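PDB 4FPW: CalU16 from Micromonospora echinospora, which probably confers self-resistance to an enediyne antibiotic by self-sacrifice, as a member of the AHA1 family with a Bet v 1-like fold. Local coordinates for residues Lys54-Leu57 and Gly61-Ala64. Numbering follows the deposited sequence.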
# COMPACT_ATOMS: atom_id res chain seq x y z
N LYS A 54 -13.07 2.88 -7.93
CA LYS A 54 -14.24 3.52 -8.50
C LYS A 54 -14.83 4.55 -7.54
O LYS A 54 -14.78 4.39 -6.30
CB LYS A 54 -15.26 2.47 -8.93
CG LYS A 54 -14.82 1.75 -10.19
CD LYS A 54 -15.79 0.70 -10.70
CE LYS A 54 -15.60 0.46 -12.19
NZ LYS A 54 -14.16 0.27 -12.53
N GLY A 55 -15.36 5.62 -8.13
CA GLY A 55 -15.75 6.81 -7.40
C GLY A 55 -15.05 7.97 -8.06
O GLY A 55 -14.48 7.80 -9.15
N ASP A 56 -15.12 9.15 -7.43
CA ASP A 56 -14.35 10.31 -7.87
C ASP A 56 -12.94 10.20 -7.29
O ASP A 56 -12.73 10.42 -6.08
CB ASP A 56 -15.00 11.64 -7.46
CG ASP A 56 -15.38 11.68 -5.98
OD1 ASP A 56 -15.18 12.74 -5.35
OD2 ASP A 56 -15.88 10.66 -5.45
N LEU A 57 -12.00 9.83 -8.15
CA LEU A 57 -10.58 9.83 -7.79
C LEU A 57 -10.05 11.27 -7.84
O LEU A 57 -9.63 11.76 -8.89
CB LEU A 57 -9.78 8.90 -8.70
CG LEU A 57 -10.31 7.46 -8.75
CD1 LEU A 57 -9.38 6.60 -9.59
CD2 LEU A 57 -10.51 6.85 -7.37
N GLY A 61 -12.30 13.09 -2.35
CA GLY A 61 -13.19 12.15 -3.01
C GLY A 61 -13.09 10.78 -2.38
O GLY A 61 -12.59 10.64 -1.27
N ASN A 62 -13.57 9.76 -3.09
CA ASN A 62 -13.60 8.43 -2.50
C ASN A 62 -13.48 7.31 -3.51
O ASN A 62 -13.69 7.50 -4.71
CB ASN A 62 -14.88 8.26 -1.68
CG ASN A 62 -16.07 7.87 -2.52
OD1 ASN A 62 -16.50 8.63 -3.40
ND2 ASN A 62 -16.61 6.68 -2.26
N PHE A 63 -13.14 6.13 -2.98
CA PHE A 63 -12.77 4.97 -3.79
C PHE A 63 -13.40 3.69 -3.24
O PHE A 63 -13.52 3.53 -2.02
CB PHE A 63 -11.25 4.80 -3.80
CG PHE A 63 -10.70 4.13 -2.57
CD1 PHE A 63 -10.49 2.76 -2.53
CD2 PHE A 63 -10.41 4.87 -1.44
CE1 PHE A 63 -10.00 2.14 -1.40
CE2 PHE A 63 -9.92 4.26 -0.30
CZ PHE A 63 -9.71 2.88 -0.27
N ALA A 64 -13.77 2.78 -4.14
CA ALA A 64 -14.08 1.39 -3.80
C ALA A 64 -13.39 0.49 -4.78
O ALA A 64 -13.28 0.81 -5.95
CB ALA A 64 -15.58 1.13 -3.85
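Lys-54 and Ala-64 face each other as an antiparallel hydrogen-bonded pair, each backbone N giving its hydrogen to the other's O. Lys-54 N to Ala-64 O and Ala-64 N to Lys-54 O both measure 2.9 Å, but the N-H groups point somewhat off line, at 136° in the first bond. Lys-54 O also takes a CA-H...O contact from Phe-63 CA at 3.3 Å.

Beyond this pair the regular pairing stops, as residues 55-57 run on as loop. Asn-62 N is held by two weak bonds, to Asp-56 O at 3.2 Å and to Asp-56 OD2 at 3.4 Å. What brings the carboxylate round is chi1 of 50°; OD1 meanwhile makes a salt bridge with Arg-58. Both glycines set CA against a carbonyl oxygen, Gly-55 against Asn-62 O and Gly-61 against Asp-56 O, where a CB would collide; Gly-55, with phi 126°, also has a backbone shape suited to glycine.

Apolar contact is slight: the Leu-57 methyl CD2 meets Phe-63 CB at 4.2 Å, the side chains crossing nearly at right angles.

Strand 53-54, joined to 62-65 by a short hairpin-like loop, edges the antiparallel sheet of this Bet v 1-like fold, while strand 70-77 flanks 62-65 across from it, bonding to Gly-61 and Phe-63 through Ile-73 and Gly-71.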